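Local coordinates for putative uncharacterized protein PH0242 (Pyrococcus horikoshii, PDB 3VU1), which is the C-terminal globular domain of AglB, an archaeal protein of the oligosaccharyltransferase family, and carries a bound calcium ion, at residues Arg60-Leu68 with Val77-Phe87. Numbering follows the deposited sequence.
Sequences RDHILALFL and VDFESWELNYF
With CG anti to its carbonyl carbon (chi1 -74°) and the chain fully extended from CG to NE, Arg60 runs from helix 60-69 along the indole of Trp82 and lays its guanidinium flat on that ring. The planes differ by 9° in a stack that is also a cation-pi contact, Arg60 CZ lying 3.6 Å from the centroid of the five-membered ring of Trp82; Arg60 CD adds a CH-pi contact over the six-membered ring. Leu64 CD2 meets the edge of the same indole 3.9 Å from Trp82 CZ3, and also reaches Phe87 CE1.

One turn beyond Leu64, Phe67 has CG anti to its backbone N (chi1 177°), which carries the ring across to Phe79, whose edge meets its face: a T-shaped pair, planes at 82°, with Phe79 CE1 3.6 Å from Phe67 CG. Phe87 joins obliquely to complete an aromatic cluster. Val77 packs its methyls against Ile63 CG2 and Leu66 CD2. No hydrogen bond links the two segments; the turn at 78-81 is held from within, Asp78 O accepting from both Ser81 N and Ser81 OG.

The contact seats helix 60-69 against the loop leading into strand 86-90, which pairs with strand 30-32 in a mixed sheet. Around this buried core, Met417 of strand 412-431 touches Ile63 and Trp82, Ile396 of strand 385-401 touches Arg60 and Ile63, and Thr31 of strand 30-32 meets Leu64 and Phe87.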
loop_
_atom_site.group_PDB
_atom_site.type_symbol
_atom_site.label_atom_id
_atom_site.label_comp_id
_atom_site.label_asym_id
_atom_site.label_seq_id
_atom_site.Cartn_x
_atom_site.Cartn_y
_atom_site.Cartn_z
ATOM N N ARG A 60 -4.505 10.877 -8.846
ATOM C CA ARG A 60 -4.119 9.705 -8.074
ATOM C C ARG A 60 -2.623 9.344 -8.179
ATOM O O ARG A 60 -2.093 8.666 -7.297
ATOM C CB ARG A 60 -5.016 8.508 -8.399
ATOM C CG ARG A 60 -6.401 8.623 -7.799
ATOM C CD ARG A 60 -7.237 7.390 -8.048
ATOM N NE ARG A 60 -8.538 7.519 -7.390
ATOM C CZ ARG A 60 -9.438 6.535 -7.290
ATOM N NH1 ARG A 60 -9.179 5.349 -7.808
ATOM N NH2 ARG A 60 -10.601 6.731 -6.653
ATOM N N ASP A 61 -1.952 9.812 -9.228
ATOM C CA ASP A 61 -0.508 9.636 -9.385
ATOM C C ASP A 61 0.269 10.147 -8.180
ATOM O O ASP A 61 1.230 9.516 -7.733
ATOM C CB ASP A 61 -0.000 10.386 -10.630
ATOM C CG ASP A 61 -0.265 9.631 -11.964
ATOM O OD1 ASP A 61 -1.029 8.617 -12.003
ATOM O OD2 ASP A 61 0.311 10.086 -12.989
ATOM N N HIS A 62 -0.144 11.299 -7.657
ATOM C CA HIS A 62 0.533 11.912 -6.519
ATOM C C HIS A 62 0.362 11.067 -5.296
ATOM O O HIS A 62 1.273 11.011 -4.436
ATOM C CB HIS A 62 0.005 13.307 -6.251
ATOM C CG HIS A 62 0.384 14.295 -7.307
ATOM N ND1 HIS A 62 1.607 14.856 -7.362
ATOM C CD2 HIS A 62 -0.331 14.788 -8.409
ATOM C CE1 HIS A 62 1.671 15.689 -8.421
ATOM N NE2 HIS A 62 0.485 15.640 -9.064
ATOM N N ILE A 63 -0.794 10.402 -5.203
ATOM C CA ILE A 63 -1.051 9.563 -4.057
ATOM C C ILE A 63 -0.298 8.222 -4.153
ATOM O O ILE A 63 0.357 7.779 -3.178
ATOM C CB ILE A 63 -2.567 9.439 -3.775
ATOM C CG1 ILE A 63 -3.183 10.843 -3.664
ATOM C CG2 ILE A 63 -2.814 8.628 -2.511
ATOM C CD1 ILE A 63 -2.444 11.821 -2.758
ATOM N N LEU A 64 -0.344 7.595 -5.323
ATOM C CA LEU A 64 0.527 6.448 -5.558
ATOM C C LEU A 64 1.994 6.797 -5.234
ATOM O O LEU A 64 2.701 5.993 -4.615
ATOM C CB LEU A 64 0.389 5.891 -6.983
ATOM C CG LEU A 64 -0.924 5.162 -7.307
ATOM C CD1 LEU A 64 -0.910 4.605 -8.729
ATOM C CD2 LEU A 64 -1.232 4.043 -6.331
ATOM N N ALA A 65 2.450 7.981 -5.635
ATOM C CA ALA A 65 3.857 8.293 -5.472
ATOM C C ALA A 65 4.105 8.555 -4.003
ATOM O O ALA A 65 5.198 8.264 -3.507
ATOM C CB ALA A 65 4.288 9.478 -6.321
ATOM N N LEU A 66 3.088 9.080 -3.310
ATOM C CA LEU A 66 3.234 9.433 -1.914
ATOM C C LEU A 66 3.499 8.125 -1.174
ATOM O O LEU A 66 4.456 8.002 -0.411
ATOM C CB LEU A 66 1.979 10.129 -1.369
ATOM C CG LEU A 66 2.027 10.591 0.111
ATOM C CD1 LEU A 66 3.282 11.396 0.478
ATOM C CD2 LEU A 66 0.798 11.398 0.484
ATOM N N PHE A 67 2.659 7.132 -1.438
ATOM C CA PHE A 67 2.908 5.787 -0.931
ATOM C C PHE A 67 4.308 5.259 -1.244
ATOM O O PHE A 67 5.010 4.857 -0.336
ATOM C CB PHE A 67 1.859 4.824 -1.472
ATOM C CG PHE A 67 2.074 3.419 -1.056
ATOM C CD1 PHE A 67 2.079 3.072 0.297
ATOM C CD2 PHE A 67 2.280 2.423 -2.020
ATOM C CE1 PHE A 67 2.292 1.760 0.683
ATOM C CE2 PHE A 67 2.489 1.097 -1.631
ATOM C CZ PHE A 67 2.502 0.769 -0.275
ATOM N N LEU A 68 4.716 5.275 -2.514
ATOM C CA LEU A 68 5.915 4.543 -2.944
ATOM C C LEU A 68 7.222 5.167 -2.501
ATOM O O LEU A 68 8.147 4.452 -2.148
ATOM C CB LEU A 68 5.927 4.326 -4.460
ATOM C CG LEU A 68 4.848 3.370 -5.001
ATOM C CD1 LEU A 68 4.618 3.480 -6.505
ATOM C CD2 LEU A 68 5.147 1.936 -4.634
ATOM N N VAL A 77 -1.245 6.350 3.041
ATOM C CA VAL A 77 -2.299 6.799 2.201
ATOM C C VAL A 77 -3.572 5.949 2.397
ATOM O O VAL A 77 -3.501 4.753 2.695
ATOM C CB VAL A 77 -1.717 6.753 0.788
ATOM C CG1 VAL A 77 -2.715 6.227 -0.225
ATOM C CG2 VAL A 77 -1.124 8.115 0.478
ATOM N N ASP A 78 -4.742 6.561 2.237
ATOM C CA ASP A 78 -5.974 5.836 2.509
ATOM C C ASP A 78 -6.485 5.063 1.278
ATOM O O ASP A 78 -7.537 5.384 0.679
ATOM C CB ASP A 78 -7.027 6.736 3.167
ATOM C CG ASP A 78 -8.353 6.006 3.426
ATOM O OD1 ASP A 78 -8.366 4.790 3.684
ATOM O OD2 ASP A 78 -9.409 6.652 3.366
ATOM N N PHE A 79 -5.753 4.004 0.935
ATOM C CA PHE A 79 -6.165 3.135 -0.188
ATOM C C PHE A 79 -7.551 2.503 -0.035
ATOM O O PHE A 79 -8.174 2.125 -1.049
ATOM C CB PHE A 79 -5.144 2.032 -0.456
ATOM C CG PHE A 79 -3.851 2.521 -1.029
ATOM C CD1 PHE A 79 -2.633 2.114 -0.473
ATOM C CD2 PHE A 79 -3.840 3.375 -2.134
ATOM C CE1 PHE A 79 -1.427 2.545 -1.018
ATOM C CE2 PHE A 79 -2.643 3.799 -2.676
ATOM C CZ PHE A 79 -1.439 3.395 -2.119
ATOM N N GLU A 80 -8.020 2.362 1.207
ATOM C CA GLU A 80 -9.332 1.770 1.432
ATOM C C GLU A 80 -10.436 2.575 0.726
ATOM O O GLU A 80 -11.332 1.994 0.121
ATOM C CB GLU A 80 -9.640 1.579 2.925
ATOM C CG GLU A 80 -11.070 1.108 3.216
ATOM C CD GLU A 80 -11.428 -0.235 2.566
ATOM O OE1 GLU A 80 -12.557 -0.760 2.805
ATOM O OE2 GLU A 80 -10.577 -0.777 1.817
ATOM N N SER A 81 -10.349 3.903 0.779
ATOM C CA SER A 81 -11.354 4.732 0.143
ATOM C C SER A 81 -11.440 4.454 -1.358
ATOM O O SER A 81 -12.474 4.677 -1.955
ATOM C CB SER A 81 -11.094 6.211 0.394
ATOM O OG SER A 81 -9.982 6.607 -0.355
ATOM N N TRP A 82 -10.373 3.929 -1.954
ATOM C CA TRP A 82 -10.427 3.483 -3.355
ATOM C C TRP A 82 -10.908 2.087 -3.537
ATOM O O TRP A 82 -10.960 1.642 -4.677
ATOM C CB TRP A 82 -9.079 3.605 -4.080
ATOM C CG TRP A 82 -8.403 4.957 -4.064
ATOM C CD1 TRP A 82 -8.926 6.183 -3.653
ATOM C CD2 TRP A 82 -7.037 5.255 -4.500
ATOM N NE1 TRP A 82 -7.993 7.182 -3.775
ATOM C CE2 TRP A 82 -6.837 6.687 -4.285
ATOM C CE3 TRP A 82 -6.004 4.507 -5.029
ATOM C CZ2 TRP A 82 -5.646 7.315 -4.607
ATOM C CZ3 TRP A 82 -4.806 5.150 -5.344
ATOM C CH2 TRP A 82 -4.635 6.518 -5.133
ATOM N N GLU A 83 -11.241 1.384 -2.447
ATOM C CA GLU A 83 -11.594 -0.056 -2.467
ATOM C C GLU A 83 -10.476 -0.930 -3.017
ATOM O O GLU A 83 -10.739 -1.989 -3.630
ATOM C CB GLU A 83 -12.840 -0.319 -3.292
ATOM C CG GLU A 83 -14.145 -0.201 -2.548
ATOM C CD GLU A 83 -15.311 0.012 -3.496
ATOM O OE1 GLU A 83 -15.645 -0.957 -4.223
ATOM O OE2 GLU A 83 -15.876 1.144 -3.523
ATOM N N LEU A 84 -9.237 -0.475 -2.815
ATOM C CA LEU A 84 -8.056 -1.152 -3.338
ATOM C C LEU A 84 -7.902 -2.557 -2.763
ATOM O O LEU A 84 -7.930 -2.741 -1.539
ATOM C CB LEU A 84 -6.788 -0.344 -3.078
ATOM C CG LEU A 84 -5.542 -0.919 -3.764
ATOM C CD1 LEU A 84 -5.679 -0.793 -5.269
ATOM C CD2 LEU A 84 -4.265 -0.262 -3.286
ATOM N N ASN A 85 -7.731 -3.525 -3.662
ATOM C CA ASN A 85 -7.587 -4.921 -3.305
ATOM C C ASN A 85 -6.143 -5.409 -3.476
ATOM O O ASN A 85 -5.604 -6.084 -2.601
ATOM C CB ASN A 85 -8.560 -5.755 -4.150
ATOM C CG ASN A 85 -10.015 -5.526 -3.759
ATOM O OD1 ASN A 85 -10.764 -4.828 -4.447
ATOM N ND2 ASN A 85 -10.412 -6.096 -2.633
ATOM N N TYR A 86 -5.517 -5.067 -4.601
ATOM C CA TYR A 86 -4.182 -5.540 -4.908
ATOM C C TYR A 86 -3.316 -4.389 -5.376
ATOM O O TYR A 86 -3.776 -3.473 -6.050
ATOM C CB TYR A 86 -4.218 -6.648 -5.960
ATOM C CG TYR A 86 -5.015 -7.833 -5.489
ATOM C CD1 TYR A 86 -6.355 -7.957 -5.815
ATOM C CD2 TYR A 86 -4.443 -8.802 -4.654
ATOM C CE1 TYR A 86 -7.115 -9.013 -5.342
ATOM C CE2 TYR A 86 -5.184 -9.880 -4.189
ATOM C CZ TYR A 86 -6.515 -9.976 -4.536
ATOM O OH TYR A 86 -7.267 -11.012 -4.089
ATOM N N PHE A 87 -2.053 -4.430 -4.980
ATOM C CA PHE A 87 -1.126 -3.432 -5.380
ATOM C C PHE A 87 0.036 -4.165 -6.025
ATOM O O PHE A 87 0.677 -5.023 -5.399
ATOM C CB PHE A 87 -0.657 -2.607 -4.179
ATOM C CG PHE A 87 0.015 -1.329 -4.571
ATOM C CD1 PHE A 87 -0.579 -0.112 -4.295
ATOM C CD2 PHE A 87 1.213 -1.340 -5.279
ATOM C CE1 PHE A 87 0.027 1.072 -4.679
ATOM C CE2 PHE A 87 1.819 -0.156 -5.675
ATOM C CZ PHE A 87 1.222 1.056 -5.367
#